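Local coordinates for protein LIP (Serratia marcescens, PDB 4A1R) that probably serves as an outer-membrane lipoprotein of the type VI secretion system, a TssJ-family component of its membrane-bound assembly, at residues Q19-A24 / A29-R34; S51-A56 / I95-N100. All blocks are in the same frame, centred on the assembly; numbering follows the deposited sequence. Where two conformers were deposited one is given.

Interaction 1: Q19-A24 / A29-R34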
# COMPACT_ATOMS: atom_id res chain seq x y z
N GLN A 19 -1.77 -8.68 17.71
CA GLN A 19 -2.50 -9.91 17.41
C GLN A 19 -2.70 -10.16 15.92
O GLN A 19 -3.50 -11.02 15.55
CB GLN A 19 -3.88 -9.93 18.08
CG GLN A 19 -3.87 -9.90 19.60
CD GLN A 19 -2.89 -10.88 20.23
OE1 GLN A 19 -2.82 -12.05 19.86
NE2 GLN A 19 -2.12 -10.39 21.19
N VAL A 20 -2.01 -9.40 15.08
CA VAL A 20 -2.26 -9.49 13.65
C VAL A 20 -1.87 -10.91 13.20
O VAL A 20 -0.87 -11.50 13.67
CB VAL A 20 -1.47 -8.40 12.84
CG1 VAL A 20 -0.02 -8.81 12.67
CG2 VAL A 20 -2.14 -8.11 11.49
N ASN A 21 -2.70 -11.45 12.32
CA ASN A 21 -2.31 -12.59 11.52
C ASN A 21 -2.01 -13.82 12.34
O ASN A 21 -0.98 -14.48 12.13
CB ASN A 21 -1.08 -12.22 10.69
CG ASN A 21 -0.80 -13.23 9.60
OD1 ASN A 21 -1.73 -13.73 8.96
ND2 ASN A 21 0.48 -13.46 9.33
N ALA A 22 -2.90 -14.11 13.27
CA ALA A 22 -2.83 -15.31 14.08
C ALA A 22 -4.04 -16.13 13.68
O ALA A 22 -5.19 -15.72 13.88
CB ALA A 22 -2.87 -14.96 15.55
N ALA A 23 -3.76 -17.28 13.07
CA ALA A 23 -4.77 -18.28 12.79
C ALA A 23 -5.43 -18.77 14.10
O ALA A 23 -4.92 -18.53 15.20
CB ALA A 23 -4.12 -19.44 12.04
N ALA A 24 -6.58 -19.43 13.98
CA ALA A 24 -7.13 -20.18 15.11
C ALA A 24 -6.05 -21.06 15.78
O ALA A 24 -5.33 -21.81 15.10
CB ALA A 24 -8.33 -21.00 14.67
N ALA A 29 1.89 -13.94 13.55
CA ALA A 29 3.02 -14.20 12.65
C ALA A 29 3.28 -12.99 11.78
O ALA A 29 2.33 -12.26 11.44
CB ALA A 29 2.71 -15.41 11.79
N PRO A 30 4.55 -12.77 11.42
CA PRO A 30 4.89 -11.67 10.54
C PRO A 30 4.03 -11.75 9.30
O PRO A 30 3.64 -12.84 8.89
CB PRO A 30 6.37 -11.91 10.21
CG PRO A 30 6.90 -12.68 11.39
CD PRO A 30 5.76 -13.50 11.90
N ILE A 31 3.73 -10.60 8.71
CA ILE A 31 2.88 -10.60 7.54
C ILE A 31 3.58 -9.87 6.39
O ILE A 31 4.26 -8.86 6.60
CB ILE A 31 1.48 -9.99 7.90
CG1 ILE A 31 0.53 -10.05 6.72
CG2 ILE A 31 1.66 -8.58 8.48
CD1 ILE A 31 -0.94 -9.81 7.06
N LYS A 32 3.42 -10.41 5.18
CA LYS A 32 4.03 -9.85 3.98
C LYS A 32 3.16 -8.71 3.48
O LYS A 32 1.94 -8.91 3.26
CB LYS A 32 4.21 -10.90 2.85
CG LYS A 32 4.84 -10.30 1.57
CD LYS A 32 5.01 -11.34 0.45
CE LYS A 32 6.36 -12.05 0.56
NZ LYS A 32 6.76 -12.48 -0.82
N ILE A 33 3.79 -7.55 3.28
CA ILE A 33 3.11 -6.37 2.75
C ILE A 33 3.66 -6.07 1.39
O ILE A 33 4.89 -5.99 1.23
CB ILE A 33 3.31 -5.14 3.66
CG1 ILE A 33 2.93 -5.43 5.13
CG2 ILE A 33 2.56 -3.93 3.10
CD1 ILE A 33 1.43 -5.61 5.37
N ARG A 34 2.79 -5.92 0.40
CA ARG A 34 3.26 -5.43 -0.90
C ARG A 34 2.73 -4.04 -1.19
O ARG A 34 1.62 -3.69 -0.81
CB ARG A 34 2.88 -6.43 -1.99
CG ARG A 34 3.45 -7.83 -1.74
CD ARG A 34 2.99 -8.79 -2.82
NE ARG A 34 3.45 -8.36 -4.13
CZ ARG A 34 3.03 -8.86 -5.29
NH1 ARG A 34 2.10 -9.81 -5.33
NH2 ARG A 34 3.53 -8.39 -6.43
O HOH W 1 1.91 -14.79 7.41
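Asn21 and Ala29 mark the closest backbone approach, with CA atoms 5.7 Å apart, and here the main chain closes the intervening loop through a bond from Ala29 N to Asn21 O of 3.2 Å. That bond is bent, with an N-H...O angle of 142°. Asn21 itself has positive phi and psi, the left-handed helical conformation, which marks a sharp change of chain direction at this residue.

The side chain of Asn21 adds a second, straighter link. With CG swung anti to the backbone N (chi1 -167°), the amide reaches over the Ala29 carbonyl, and ND2 donates to Ala29 O at 3.1 Å with an N-H...O angle of 164°. The acceptor sits almost in the amide plane, whereas ND2 stands above the carbonyl plane of Ala29. ND2 also donates to a water at 2.7 Å, and this water in turn donates to Pro30 O at 3.0 Å, so the amide spans two successive carbonyls.

The loop concerned carries the chain between the two sheets of the beta-sandwich: strand 9-16 belongs to the mixed sheet, strand 31-38 to the antiparallel one. The contact therefore lies where the crossing chain enters the second sheet, in which Ile31 pairs with Leu72. Beside these bonds, Ile31 CB comes within 3.9 Å of Asn21 ND2, and Ile31 also packs on Ala96 and Tyr98. Val20, likewise buried, has its CG1 4.4 Å from Ala29 O. At the far end of the amide, Asn21 OD1 accepts from the backbone N of Gln99, which together with the ND2 bonds fixes the rotation of the group.

Interaction 2: S51-A56 / I95-N100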
# COMPACT_ATOMS: atom_id res chain seq x y z
N SER A 51 -3.73 -14.50 -8.22
CA SER A 51 -3.20 -13.79 -9.39
C SER A 51 -2.21 -12.70 -9.04
O SER A 51 -1.12 -12.63 -9.58
CB SER A 51 -4.34 -13.19 -10.21
OG SER A 51 -5.13 -14.21 -10.76
N LEU A 52 -2.62 -11.83 -8.12
CA LEU A 52 -1.77 -10.77 -7.61
C LEU A 52 -0.53 -11.32 -6.93
O LEU A 52 0.58 -10.80 -7.15
CB LEU A 52 -2.57 -9.90 -6.62
CG LEU A 52 -3.61 -8.93 -7.17
CD1 LEU A 52 -4.36 -8.24 -6.04
CD2 LEU A 52 -2.95 -7.90 -8.10
N GLN A 53 -0.70 -12.35 -6.10
CA GLN A 53 0.42 -12.92 -5.36
C GLN A 53 1.44 -13.60 -6.30
O GLN A 53 2.65 -13.42 -6.14
CB GLN A 53 -0.05 -13.94 -4.34
CG GLN A 53 1.05 -14.54 -3.48
CD GLN A 53 0.53 -15.67 -2.62
OE1 GLN A 53 0.01 -16.66 -3.15
NE2 GLN A 53 0.68 -15.55 -1.32
N ASN A 54 0.95 -14.39 -7.24
CA ASN A 54 1.85 -15.15 -8.11
C ASN A 54 2.40 -14.41 -9.33
O ASN A 54 3.53 -14.68 -9.76
CB ASN A 54 1.09 -16.39 -8.62
CG ASN A 54 1.95 -17.31 -9.47
OD1 ASN A 54 1.60 -17.63 -10.61
ND2 ASN A 54 3.07 -17.75 -8.91
N ASP A 55 1.64 -13.47 -9.89
CA ASP A 55 2.16 -12.69 -11.01
C ASP A 55 1.37 -11.42 -11.25
O ASP A 55 0.52 -11.36 -12.14
CB ASP A 55 2.26 -13.53 -12.28
CG ASP A 55 2.94 -12.79 -13.42
OD1 ASP A 55 3.75 -11.88 -13.17
OD2 ASP A 55 2.65 -13.13 -14.59
N ALA A 56 1.70 -10.39 -10.47
CA ALA A 56 0.96 -9.14 -10.48
C ALA A 56 1.03 -8.47 -11.85
O ALA A 56 0.01 -8.03 -12.37
CB ALA A 56 1.45 -8.23 -9.36
N ILE A 95 -1.20 -4.58 -0.36
CA ILE A 95 -1.67 -5.96 -0.17
C ILE A 95 -1.03 -6.49 1.12
O ILE A 95 0.16 -6.28 1.36
CB ILE A 95 -1.23 -6.89 -1.36
CG1 ILE A 95 -1.83 -6.42 -2.68
CG2 ILE A 95 -1.63 -8.37 -1.11
CD1 ILE A 95 -1.31 -7.12 -3.92
N ALA A 96 -1.81 -7.16 1.97
CA ALA A 96 -1.27 -7.76 3.20
C ALA A 96 -1.60 -9.25 3.08
O ALA A 96 -2.77 -9.59 2.98
CB ALA A 96 -1.98 -7.21 4.42
N GLU A 97 -0.60 -10.11 3.06
CA GLU A 97 -0.85 -11.56 2.79
C GLU A 97 -1.19 -12.30 4.10
O GLU A 97 -0.38 -13.09 4.64
CB GLU A 97 0.34 -12.18 2.05
CG GLU A 97 0.69 -11.45 0.74
CD GLU A 97 1.65 -12.21 -0.20
OE1 GLU A 97 2.18 -13.26 0.20
OE2 GLU A 97 1.86 -11.73 -1.34
N TYR A 98 -2.36 -12.00 4.66
CA TYR A 98 -2.85 -12.70 5.85
C TYR A 98 -2.92 -14.22 5.57
O TYR A 98 -3.34 -14.62 4.49
CB TYR A 98 -4.27 -12.24 6.20
CG TYR A 98 -4.33 -10.83 6.78
CD1 TYR A 98 -4.18 -10.61 8.15
CD2 TYR A 98 -4.53 -9.74 5.94
CE1 TYR A 98 -4.26 -9.33 8.68
CE2 TYR A 98 -4.59 -8.45 6.46
CZ TYR A 98 -4.44 -8.25 7.83
OH TYR A 98 -4.49 -6.97 8.35
N GLN A 99 -2.61 -15.02 6.58
CA GLN A 99 -2.77 -16.51 6.44
C GLN A 99 -4.23 -16.98 6.35
O GLN A 99 -4.52 -18.06 5.81
CB GLN A 99 -2.13 -17.25 7.60
CG GLN A 99 -0.67 -16.97 7.89
CD GLN A 99 -0.19 -17.81 9.06
OE1 GLN A 99 -0.98 -18.58 9.63
NE2 GLN A 99 1.07 -17.70 9.40
N ASN A 100 -5.14 -16.18 6.89
CA ASN A 100 -6.56 -16.50 6.85
C ASN A 100 -7.27 -15.35 6.18
O ASN A 100 -7.69 -14.42 6.85
CB ASN A 100 -7.12 -16.68 8.26
CG ASN A 100 -6.85 -18.05 8.81
OD1 ASN A 100 -5.99 -18.24 9.68
ND2 ASN A 100 -7.55 -19.04 8.28
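The pairs Leu52-Ile95 and Gln53-Glu97 place helix 49-60 against one face of the antiparallel sheet of the beta-sandwich, on strand 91-96 and the residues that follow. The backbones stay well apart, as expected when a helix packs through side chains: the CA atoms of Leu52 and Ile95 are 8.9 Å from each other, and those of Gln53 and Glu97 8.4 Å. Ile95 points to the helix, while its neighbour Ala96 turns to the other face, where Ile33 touches it.

The inner pair is apolar. Leu52 CD1 meets Ile95 CD1 at 3.9 Å, methyl to methyl, and the same Ile95 CD1 lies 4.1 Å from Leu52 CB. Val59 and Leu60 of the same helix also pack on Leu52.

Nearer the solvent the contact turns polar. Gln53 leaves the helix with CG anti to the backbone N (chi1 -177°) and runs extended, which brings its amide out to the carboxylate of Glu97. Gln53 NE2 donates to Glu97 OE1 at 3.1 Å along a nearly straight line, the N-H...O angle being 168°. OE1 lies in the amide plane but is itself approached from above the carboxylate plane, the two planes standing 64° apart. Gln53 CG lies over the other oxygen, at 3.6 Å from Glu97 OE2. Glu97 is the centre of an inverse gamma turn, with a weak bond from Tyr98 N to Ala96 O, and its side chain also touches Lys32, Arg34 and Phe49.

The donor is straight and in its amide plane but meets the carboxylate well off its plane, at the exposed Gln53 and partly exposed Glu97, which suggests a modest link at the edge of the interface, while the buried methyl contact beside it is nonpolar and sets no comparable direction.

How the interactions relate
The two contacts meet on neighbouring strands of one sheet, 31-38 and 91-96, with the centres of the two contacts about 12 Å apart. Interaction 1 is mostly buried although its centre lies about 16 Å from the chain centre, and it relies on backbone N-H and carbonyl groups, a single side-chain amide and a water; interaction 2, about 12 Å from that centre, is partly buried and uses side chains alone, grading from methyl packing to a more solvent-accessible amide-carboxylate bond. Direct ties join them: Lys32 O lies 2.8 Å from Glu97 N, and Arg34 NH1 lies 2.6 Å from Leu52 O, both probable hydrogen bonds. Thus 29-34 is linked to both 95-100 and the helix, whereas 19-24 reaches 95-100 through Asn21 and Ala23.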